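Local coordinates for citryl-spermidine/3,4-dihydroxybenzoyl-citryl-spermidine:spermidine ligase (Bacillus anthracis, PDB 3TO3), which catalyses the ATP-dependent condensation of spermidine with citryl-spermidine intermediates in the biosynthesis of the siderophore petrobactin, at residues Cys70-Ser82 / Phe522-Trp536. Residues are numbered along the deposited sequence; the frame is centred on the assembly and turned at random.
Sequences CYGRERITFGRIS and FVLADKYEWKEESFW. With EDO (1,2-ethanediol), chain H.
Arg75 forms salt bridges with both Asp526 and Glu532. Arg75 NH2 meets the syn lone pair of Asp526 OD2 at 2.7 Å. Arg75 NH1 comes from above the Glu532 carboxylate plane, 2.7 Å from Glu532 OE2. Bends at chi2 (-96°) and chi3 (-135°) curl the chain so that Arg75 NE also reaches Ser82 OG, in the guanidinium plane, at 2.7 Å. Three bonds at its edge thus fix the rotation of the group. Arg73 NH1 binds the other Asp526 oxygen, OD1, at 3.0 Å, completing a four-residue salt-bridge network. Arg73 NE forms a second salt bridge, with Asp84.

Thr77 OG1 donates to the anti lone pair of Glu532 OE1 (2.8 Å) and accepts from Trp536 NE1, in the indole plane, at 2.9 Å. A water joins Ile76 N to Glu532 OE2.

The remaining contacts are with rings and apolar groups. Phe522 CD1 sits over the centre of the Arg75 guanidinium, 3.4 Å above it, while CZ touches Arg80 CB. Phe78 turns its edge to the face of Trp536 in an offset T-shaped pair, planes at 86°. Ile76 CD1 rests on Glu533 CG.

The side chain of Phe522 lies about 7 Å from that of the ATP-binding Tyr391. Antiparallel strands 65-74 and 81-83 form a beta hairpin, with a type I' turn from Thr77 to Arg80. The hairpin docks where helix 502-528 gives way to helix 532-547, and Arg80 bridges to Glu519. Pro591 of helix 591-600 touches both Phe78 and Trp536.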
ATOM      1  N   CYS B  70      -5.289   9.504  33.380  1.00 44.27           N
ATOM      2  CA  CYS B  70      -6.665   9.062  33.297  1.00 43.16           C
ATOM      3  C   CYS B  70      -7.046   8.223  34.498  1.00 47.01           C
ATOM      4  O   CYS B  70      -6.178   7.679  35.172  1.00 44.21           O
ATOM      5  CB  CYS B  70      -6.899   8.284  32.006  1.00 35.79           C
ATOM      6  SG  CYS B  70      -5.821   6.916  31.781  1.00 46.22           S
ATOM      7  N   TYR B  71      -8.351   8.130  34.749  1.00 36.76           N
ATOM      8  CA  TYR B  71      -8.895   7.314  35.812  1.00 36.39           C
ATOM      9  C   TYR B  71      -9.434   5.993  35.237  1.00 40.32           C
ATOM     10  O   TYR B  71     -10.005   5.960  34.151  1.00 36.22           O
ATOM     11  CB  TYR B  71     -10.016   8.066  36.534  1.00 34.24           C
ATOM     12  CG  TYR B  71      -9.533   9.107  37.540  1.00 42.48           C
ATOM     13  CD1 TYR B  71      -9.461  10.460  37.204  1.00 39.86           C
ATOM     14  CD2 TYR B  71      -9.157   8.738  38.823  1.00 44.62           C
ATOM     15  CE1 TYR B  71      -9.022  11.420  38.129  1.00 41.78           C
ATOM     16  CE2 TYR B  71      -8.722   9.686  39.759  1.00 43.58           C
ATOM     17  CZ  TYR B  71      -8.648  11.024  39.401  1.00 53.72           C
ATOM     18  OH  TYR B  71      -8.234  11.974  40.338  1.00 57.18           O
ATOM     19  N   GLY B  72      -9.252   4.905  35.970  1.00 44.33           N
ATOM     20  CA  GLY B  72      -9.845   3.647  35.574  1.00 34.43           C
ATOM     21  C   GLY B  72      -9.809   2.630  36.683  1.00 40.62           C
ATOM     22  O   GLY B  72      -9.556   2.962  37.826  1.00 43.06           O
ATOM     23  N   ARG B  73     -10.053   1.375  36.332  1.00 45.47           N
ATOM     24  CA  ARG B  73     -10.181   0.311  37.299  1.00 43.96           C
ATOM     25  C   ARG B  73      -9.423  -0.918  36.813  1.00 41.75           C
ATOM     26  O   ARG B  73      -9.270  -1.127  35.603  1.00 40.81           O
ATOM     27  CB  ARG B  73     -11.656  -0.079  37.428  1.00 39.56           C
ATOM     28  CG  ARG B  73     -12.590   0.981  37.991  1.00 47.51           C
ATOM     29  CD  ARG B  73     -14.076   0.582  37.797  1.00 44.56           C
ATOM     30  NE  ARG B  73     -14.484   0.811  36.404  1.00 46.99           N
ATOM     31  CZ  ARG B  73     -15.542   0.261  35.812  1.00 46.48           C
ATOM     32  NH1 ARG B  73     -16.335  -0.608  36.457  1.00 35.80           N
ATOM     33  NH2 ARG B  73     -15.801   0.576  34.559  1.00 42.96           N
ATOM     34  N   GLU B  74      -9.002  -1.750  37.761  1.00 37.78           N
ATOM     35  CA  GLU B  74      -8.543  -3.094  37.472  1.00 45.93           C
ATOM     36  C   GLU B  74      -9.632  -4.082  37.911  1.00 52.19           C
ATOM     37  O   GLU B  74      -9.998  -4.131  39.088  1.00 55.41           O
ATOM     38  CB  GLU B  74      -7.252  -3.366  38.216  1.00 51.03           C
ATOM     39  CG  GLU B  74      -6.560  -4.645  37.821  1.00 67.87           C
ATOM     40  CD  GLU B  74      -5.137  -4.736  38.386  1.00 80.26           C
ATOM     41  OE1 GLU B  74      -4.158  -4.832  37.594  1.00 81.06           O
ATOM     42  OE2 GLU B  74      -5.001  -4.703  39.627  1.00 82.78           O
ATOM     43  N   ARG B  75     -10.139  -4.881  36.973  1.00 42.57           N
ATOM     44  CA  ARG B  75     -11.385  -5.630  37.207  1.00 36.75           C
ATOM     45  C   ARG B  75     -11.139  -7.065  37.583  1.00 38.01           C
ATOM     46  O   ARG B  75     -10.181  -7.669  37.098  1.00 45.89           O
ATOM     47  CB  ARG B  75     -12.172  -5.665  35.929  1.00 41.33           C
ATOM     48  CG  ARG B  75     -12.330  -4.342  35.335  1.00 46.23           C
ATOM     49  CD  ARG B  75     -13.652  -3.864  35.809  1.00 61.50           C
ATOM     50  NE  ARG B  75     -14.303  -3.301  34.660  1.00 63.79           N
ATOM     51  CZ  ARG B  75     -15.597  -3.344  34.425  1.00 52.21           C
ATOM     52  NH1 ARG B  75     -16.430  -3.953  35.271  1.00 39.85           N
ATOM     53  NH2 ARG B  75     -16.032  -2.774  33.311  1.00 52.75           N
ATOM     54  N   ILE B  76     -12.008  -7.634  38.419  1.00 39.77           N
ATOM     55  CA  ILE B  76     -11.821  -9.020  38.814  1.00 41.73           C
ATOM     56  C   ILE B  76     -11.924  -9.950  37.606  1.00 50.13           C
ATOM     57  O   ILE B  76     -11.452 -11.097  37.673  1.00 59.85           O
ATOM     58  CB  ILE B  76     -12.785  -9.492  39.933  1.00 62.98           C
ATOM     59  CG1 ILE B  76     -14.128  -9.871  39.341  1.00 59.45           C
ATOM     60  CG2 ILE B  76     -12.958  -8.445  41.007  1.00 64.01           C
ATOM     61  CD1 ILE B  76     -14.840 -10.853  40.167  1.00 64.75           C
ATOM     62  N   THR B  77     -12.427  -9.458  36.468  1.00 47.57           N
ATOM     63  CA  THR B  77     -12.554 -10.367  35.345  1.00 40.79           C
ATOM     64  C   THR B  77     -11.202 -10.281  34.597  1.00 39.56           C
ATOM     65  O   THR B  77     -11.004  -9.491  33.693  1.00 35.38           O
ATOM     66  CB  THR B  77     -13.723  -9.842  34.425  1.00 46.94           C
ATOM     67  OG1 THR B  77     -14.983 -10.076  35.066  1.00 43.91           O
ATOM     68  CG2 THR B  77     -13.746 -10.483  33.003  1.00 36.72           C
ATOM     69  N   PHE B  78     -10.357 -11.269  34.884  1.00 40.33           N
ATOM     70  CA  PHE B  78      -9.015 -11.428  34.304  1.00 45.50           C
ATOM     71  C   PHE B  78      -8.073 -10.275  34.489  1.00 45.96           C
ATOM     72  O   PHE B  78      -7.077 -10.189  33.784  1.00 42.79           O
ATOM     73  CB  PHE B  78      -9.102 -11.803  32.821  1.00 43.41           C
ATOM     74  CG  PHE B  78      -9.861 -13.063  32.599  1.00 43.66           C
ATOM     75  CD1 PHE B  78      -9.261 -14.276  32.836  1.00 45.69           C
ATOM     76  CD2 PHE B  78     -11.200 -13.035  32.254  1.00 40.35           C
ATOM     77  CE1 PHE B  78      -9.951 -15.449  32.685  1.00 52.51           C
ATOM     78  CE2 PHE B  78     -11.892 -14.225  32.100  1.00 45.69           C
ATOM     79  CZ  PHE B  78     -11.268 -15.420  32.325  1.00 52.16           C
ATOM     80  N   GLY B  79      -8.347  -9.438  35.484  1.00 46.52           N
ATOM     81  CA  GLY B  79      -7.567  -8.232  35.695  1.00 41.41           C
ATOM     82  C   GLY B  79      -7.642  -7.226  34.565  1.00 42.40           C
ATOM     83  O   GLY B  79      -6.776  -6.371  34.456  1.00 45.18           O
ATOM     84  N   ARG B  80      -8.664  -7.295  33.717  1.00 42.58           N
ATOM     85  CA  ARG B  80      -8.751  -6.332  32.619  1.00 34.50           C
ATOM     86  C   ARG B  80      -8.807  -4.889  33.172  1.00 35.98           C
ATOM     87  O   ARG B  80      -9.325  -4.631  34.267  1.00 38.73           O
ATOM     88  CB  ARG B  80      -9.978  -6.584  31.776  1.00 42.61           C
ATOM     89  CG  ARG B  80     -10.039  -7.907  31.068  1.00 47.19           C
ATOM     90  CD  ARG B  80      -9.347  -7.830  29.773  1.00 47.40           C
ATOM     91  NE  ARG B  80      -9.881  -6.796  28.894  1.00 44.12           N
ATOM     92  CZ  ARG B  80     -10.874  -6.976  28.021  1.00 44.57           C
ATOM     93  NH1 ARG B  80     -11.494  -8.159  27.918  1.00 39.40           N
ATOM     94  NH2 ARG B  80     -11.263  -5.957  27.258  1.00 39.51           N
ATOM     95  N   ILE B  81      -8.259  -3.970  32.397  1.00 38.65           N
ATOM     96  CA  ILE B  81      -8.231  -2.571  32.735  1.00 38.06           C
ATOM     97  C   ILE B  81      -9.393  -1.893  32.039  1.00 42.40           C
ATOM     98  O   ILE B  81      -9.580  -2.039  30.831  1.00 40.31           O
ATOM     99  CB  ILE B  81      -6.914  -1.931  32.239  1.00 35.98           C
ATOM    100  CG1 ILE B  81      -5.709  -2.657  32.828  1.00 34.54           C
ATOM    101  CG2 ILE B  81      -6.848  -0.426  32.562  1.00 38.08           C
ATOM    102  CD1 ILE B  81      -5.642  -2.603  34.321  1.00 36.23           C
ATOM    103  N   SER B  82     -10.176  -1.145  32.799  1.00 36.57           N
ATOM    104  CA  SER B  82     -11.185  -0.283  32.200  1.00 41.54           C
ATOM    105  C   SER B  82     -10.739   1.138  32.383  1.00 39.95           C
ATOM    106  O   SER B  82     -10.447   1.513  33.500  1.00 44.74           O
ATOM    107  CB  SER B  82     -12.530  -0.449  32.909  1.00 44.89           C
ATOM    108  OG  SER B  82     -12.987  -1.770  32.829  1.00 51.26           O
ATOM    109  N   PHE B 522     -18.815  -7.523  31.731  1.00 35.64           N
ATOM    110  CA  PHE B 522     -18.630  -6.073  31.822  1.00 42.41           C
ATOM    111  C   PHE B 522     -19.913  -5.258  31.585  1.00 42.28           C
ATOM    112  O   PHE B 522     -20.168  -4.270  32.267  1.00 40.78           O
ATOM    113  CB  PHE B 522     -17.564  -5.608  30.826  1.00 45.93           C
ATOM    114  CG  PHE B 522     -16.178  -6.057  31.167  1.00 51.51           C
ATOM    115  CD1 PHE B 522     -15.773  -6.150  32.479  1.00 54.61           C
ATOM    116  CD2 PHE B 522     -15.283  -6.390  30.167  1.00 55.09           C
ATOM    117  CE1 PHE B 522     -14.495  -6.561  32.779  1.00 62.13           C
ATOM    118  CE2 PHE B 522     -14.025  -6.812  30.462  1.00 54.24           C
ATOM    119  CZ  PHE B 522     -13.627  -6.898  31.769  1.00 59.04           C
ATOM    120  N   VAL B 523     -20.689  -5.659  30.582  1.00 46.22           N
ATOM    121  CA  VAL B 523     -21.915  -4.979  30.234  1.00 43.57           C
ATOM    122  C   VAL B 523     -22.936  -5.142  31.356  1.00 41.92           C
ATOM    123  O   VAL B 523     -23.563  -4.184  31.781  1.00 40.80           O
ATOM    124  CB  VAL B 523     -22.482  -5.483  28.903  1.00 43.67           C
ATOM    125  CG1 VAL B 523     -23.900  -5.012  28.736  1.00 40.69           C
ATOM    126  CG2 VAL B 523     -21.639  -4.973  27.750  1.00 41.65           C
ATOM    127  N   LEU B 524     -23.038  -6.347  31.891  1.00 44.97           N
ATOM    128  CA  LEU B 524     -23.990  -6.591  32.947  1.00 41.59           C
ATOM    129  C   LEU B 524     -23.639  -5.762  34.185  1.00 42.40           C
ATOM    130  O   LEU B 524     -24.524  -5.128  34.763  1.00 42.24           O
ATOM    131  CB  LEU B 524     -24.104  -8.091  33.253  1.00 37.22           C
ATOM    132  CG  LEU B 524     -24.673  -8.943  32.112  1.00 42.16           C
ATOM    133  CD1 LEU B 524     -24.825 -10.374  32.578  1.00 37.10           C
ATOM    134  CD2 LEU B 524     -26.025  -8.407  31.545  1.00 38.32           C
ATOM    135  N   ALA B 525     -22.361  -5.761  34.582  1.00 41.70           N
ATOM    136  CA  ALA B 525     -21.914  -4.933  35.721  1.00 47.90           C
ATOM    137  C   ALA B 525     -22.169  -3.428  35.528  1.00 53.82           C
ATOM    138  O   ALA B 525     -22.694  -2.746  36.420  1.00 49.79           O
ATOM    139  CB  ALA B 525     -20.432  -5.157  36.040  1.00 35.04           C
ATOM    140  N   ASP B 526     -21.778  -2.891  34.380  1.00 48.42           N
ATOM    141  CA  ASP B 526     -21.843  -1.445  34.266  1.00 49.57           C
ATOM    142  C   ASP B 526     -23.230  -0.907  33.941  1.00 47.50           C
ATOM    143  O   ASP B 526     -23.561   0.191  34.322  1.00 49.83           O
ATOM    144  CB  ASP B 526     -20.743  -0.923  33.343  1.00 58.00           C
ATOM    145  CG  ASP B 526     -19.330  -1.319  33.840  1.00 64.55           C
ATOM    146  OD1 ASP B 526     -18.985  -1.038  35.018  1.00 64.85           O
ATOM    147  OD2 ASP B 526     -18.587  -1.946  33.061  1.00 63.52           O
ATOM    148  N   LYS B 527     -24.004  -1.658  33.177  1.00 52.99           N
ATOM    149  CA  LYS B 527     -25.381  -1.299  32.880  1.00 50.37           C
ATOM    150  C   LYS B 527     -26.469  -1.700  33.885  1.00 52.17           C
ATOM    151  O   LYS B 527     -27.479  -1.013  34.034  1.00 54.24           O
ATOM    152  CB  LYS B 527     -25.751  -1.783  31.477  1.00 58.13           C
ATOM    153  CG  LYS B 527     -24.795  -1.247  30.397  1.00 52.81           C
ATOM    154  CD  LYS B 527     -24.797   0.271  30.400  1.00 50.22           C
ATOM    155  CE  LYS B 527     -24.374   0.772  29.035  1.00 59.62           C
ATOM    156  NZ  LYS B 527     -24.291   2.264  28.920  1.00 69.38           N
ATOM    157  N   TYR B 528     -26.369  -2.915  34.376  1.00 48.62           N
ATOM    158  CA  TYR B 528     -27.320  -3.443  35.334  1.00 55.04           C
ATOM    159  C   TYR B 528     -26.886  -3.600  36.785  1.00 57.16           C
ATOM    160  O   TYR B 528     -27.658  -4.099  37.601  1.00 55.83           O
ATOM    161  CB  TYR B 528     -27.999  -4.692  34.769  1.00 52.39           C
ATOM    162  CG  TYR B 528     -28.481  -4.486  33.336  1.00 47.70           C
ATOM    163  CD1 TYR B 528     -29.644  -3.792  33.075  1.00 51.90           C
ATOM    164  CD2 TYR B 528     -27.751  -4.941  32.253  1.00 41.83           C
ATOM    165  CE1 TYR B 528     -30.094  -3.584  31.772  1.00 59.49           C
ATOM    166  CE2 TYR B 528     -28.193  -4.737  30.932  1.00 48.05           C
ATOM    167  CZ  TYR B 528     -29.371  -4.060  30.712  1.00 57.34           C
ATOM    168  OH  TYR B 528     -29.848  -3.833  29.442  1.00 59.13           O
ATOM    169  N   GLU B 529     -25.638  -3.273  37.101  1.00 50.10           N
ATOM    170  CA  GLU B 529     -25.156  -3.489  38.473  1.00 55.91           C
ATOM    171  C   GLU B 529     -25.155  -4.961  38.849  1.00 52.45           C
ATOM    172  O   GLU B 529     -25.251  -5.309  40.019  1.00 57.59           O
ATOM    173  CB  GLU B 529     -26.018  -2.753  39.510  1.00 62.19           C
ATOM    174  CG  GLU B 529     -26.433  -1.361  39.122  1.00 83.25           C
ATOM    175  CD  GLU B 529     -25.255  -0.504  38.739  1.00103.63           C
ATOM    176  OE1 GLU B 529     -24.414  -0.222  39.627  1.00111.40           O
ATOM    177  OE2 GLU B 529     -25.165  -0.118  37.548  1.00110.10           O
ATOM    178  N   TRP B 530     -25.064  -5.829  37.856  1.00 52.17           N
ATOM    179  CA  TRP B 530     -24.824  -7.241  38.120  1.00 55.88           C
ATOM    180  C   TRP B 530     -23.318  -7.381  38.357  1.00 55.93           C
ATOM    181  O   TRP B 530     -22.492  -7.053  37.492  1.00 57.76           O
ATOM    182  CB  TRP B 530     -25.283  -8.085  36.930  1.00 57.66           C
ATOM    183  CG  TRP B 530     -25.327  -9.523  37.219  1.00 58.02           C
ATOM    184  CD1 TRP B 530     -24.347 -10.448  36.978  1.00 56.38           C
ATOM    185  CD2 TRP B 530     -26.407 -10.228  37.801  1.00 59.17           C
ATOM    186  NE1 TRP B 530     -24.755 -11.689  37.385  1.00 52.68           N
ATOM    187  CE2 TRP B 530     -26.019 -11.581  37.898  1.00 62.15           C
ATOM    188  CE3 TRP B 530     -27.671  -9.855  38.243  1.00 64.19           C
ATOM    189  CZ2 TRP B 530     -26.845 -12.552  38.434  1.00 69.65           C
ATOM    190  CZ3 TRP B 530     -28.486 -10.822  38.778  1.00 72.92           C
ATOM    191  CH2 TRP B 530     -28.074 -12.155  38.871  1.00 72.86           C
ATOM    192  N   LYS B 531     -22.974  -7.849  39.548  1.00 55.25           N
ATOM    193  CA  LYS B 531     -21.596  -7.916  39.987  1.00 50.37           C
ATOM    194  C   LYS B 531     -20.856  -8.981  39.204  1.00 51.88           C
ATOM    195  O   LYS B 531     -21.427 -10.024  38.860  1.00 50.93           O
ATOM    196  CB  LYS B 531     -21.529  -8.209  41.494  1.00 69.27           C
ATOM    197  CG  LYS B 531     -21.613  -6.960  42.403  1.00 74.01           C
ATOM    198  CD  LYS B 531     -21.842  -7.328  43.885  1.00 91.42           C
ATOM    199  CE  LYS B 531     -20.658  -8.060  44.526  1.00101.48           C
ATOM    200  NZ  LYS B 531     -19.467  -7.174  44.757  1.00106.00           N
ATOM    201  N   GLU B 532     -19.586  -8.704  38.925  1.00 49.90           N
ATOM    202  CA  GLU B 532     -18.755  -9.614  38.165  1.00 45.27           C
ATOM    203  C   GLU B 532     -18.571 -10.925  38.912  1.00 48.42           C
ATOM    204  O   GLU B 532     -18.605 -11.993  38.286  1.00 46.28           O
ATOM    205  CB  GLU B 532     -17.408  -8.976  37.815  1.00 40.33           C
ATOM    206  CG  GLU B 532     -17.463  -7.905  36.678  1.00 42.49           C
ATOM    207  CD  GLU B 532     -16.198  -7.036  36.677  1.00 53.64           C
ATOM    208  OE1 GLU B 532     -15.177  -7.541  36.200  1.00 50.42           O
ATOM    209  OE2 GLU B 532     -16.195  -5.888  37.203  1.00 58.90           O
ATOM    210  N   GLU B 533     -18.403 -10.831  40.234  1.00 43.58           N
ATOM    211  CA  GLU B 533     -18.349 -12.002  41.117  1.00 51.12           C
ATOM    212  C   GLU B 533     -19.550 -12.938  40.918  1.00 52.90           C
ATOM    213  O   GLU B 533     -19.365 -14.145  40.755  1.00 54.47           O
ATOM    214  CB  GLU B 533     -18.242 -11.597  42.604  1.00 48.20           C
ATOM    215  CG  GLU B 533     -17.022 -10.739  42.924  1.00 72.16           C
ATOM    216  CD  GLU B 533     -17.198  -9.243  42.559  1.00 85.70           C
ATOM    217  OE1 GLU B 533     -17.921  -8.918  41.587  1.00 81.08           O
ATOM    218  OE2 GLU B 533     -16.614  -8.387  43.261  1.00 93.80           O
ATOM    219  N   SER B 534     -20.764 -12.383  40.930  1.00 49.02           N
ATOM    220  CA  SER B 534     -21.984 -13.180  40.686  1.00 48.21           C
ATOM    221  C   SER B 534     -21.970 -13.816  39.293  1.00 46.44           C
ATOM    222  O   SER B 534     -22.332 -14.979  39.130  1.00 52.71           O
ATOM    223  CB  SER B 534     -23.263 -12.345  40.829  1.00 43.05           C
ATOM    224  OG  SER B 534     -23.307 -11.733  42.092  1.00 57.85           O
ATOM    225  N   PHE B 535     -21.581 -13.040  38.288  1.00 43.83           N
ATOM    226  CA  PHE B 535     -21.468 -13.561  36.924  1.00 44.88           C
ATOM    227  C   PHE B 535     -20.593 -14.825  36.940  1.00 45.57           C
ATOM    228  O   PHE B 535     -21.024 -15.884  36.482  1.00 39.17           O
ATOM    229  CB  PHE B 535     -20.879 -12.489  35.998  1.00 41.50           C
ATOM    230  CG  PHE B 535     -20.756 -12.908  34.567  1.00 36.56           C
ATOM    231  CD1 PHE B 535     -21.669 -12.453  33.613  1.00 36.27           C
ATOM    232  CD2 PHE B 535     -19.706 -13.717  34.157  1.00 33.35           C
ATOM    233  CE1 PHE B 535     -21.557 -12.831  32.269  1.00 40.26           C
ATOM    234  CE2 PHE B 535     -19.575 -14.107  32.819  1.00 32.81           C
ATOM    235  CZ  PHE B 535     -20.494 -13.657  31.869  1.00 41.10           C
ATOM    236  N   TRP B 536     -19.386 -14.727  37.498  1.00 33.81           N
ATOM    237  CA  TRP B 536     -18.470 -15.864  37.455  1.00 43.09           C
ATOM    238  C   TRP B 536     -18.913 -17.019  38.356  1.00 46.60           C
ATOM    239  O   TRP B 536     -18.645 -18.190  38.060  1.00 47.59           O
ATOM    240  CB  TRP B 536     -16.997 -15.440  37.673  1.00 38.21           C
ATOM    241  CG  TRP B 536     -16.558 -14.549  36.528  1.00 37.51           C
ATOM    242  CD1 TRP B 536     -16.359 -13.191  36.559  1.00 40.76           C
ATOM    243  CD2 TRP B 536     -16.355 -14.950  35.166  1.00 35.67           C
ATOM    244  NE1 TRP B 536     -16.024 -12.735  35.297  1.00 41.23           N
ATOM    245  CE2 TRP B 536     -16.011 -13.798  34.433  1.00 36.25           C
ATOM    246  CE3 TRP B 536     -16.412 -16.179  34.497  1.00 44.60           C
ATOM    247  CZ2 TRP B 536     -15.727 -13.844  33.072  1.00 41.27           C
ATOM    248  CZ3 TRP B 536     -16.137 -16.218  33.143  1.00 37.47           C
ATOM    249  CH2 TRP B 536     -15.785 -15.063  32.447  1.00 39.53           C
TER
HETATM  250  C1  EDO H 620     -25.431  -8.914  42.931  1.00 84.02           C
HETATM  251  O1  EDO H 620     -24.116  -8.602  42.508  1.00 88.08           O
HETATM  252  C2  EDO H 620     -26.223  -9.265  41.688  1.00 84.12           C
HETATM  253  O2  EDO H 620     -27.563  -8.816  41.918  1.00 93.53           O
HETATM  254  O   HOH W   1     -14.348  -5.702  39.128  1.00 59.94           O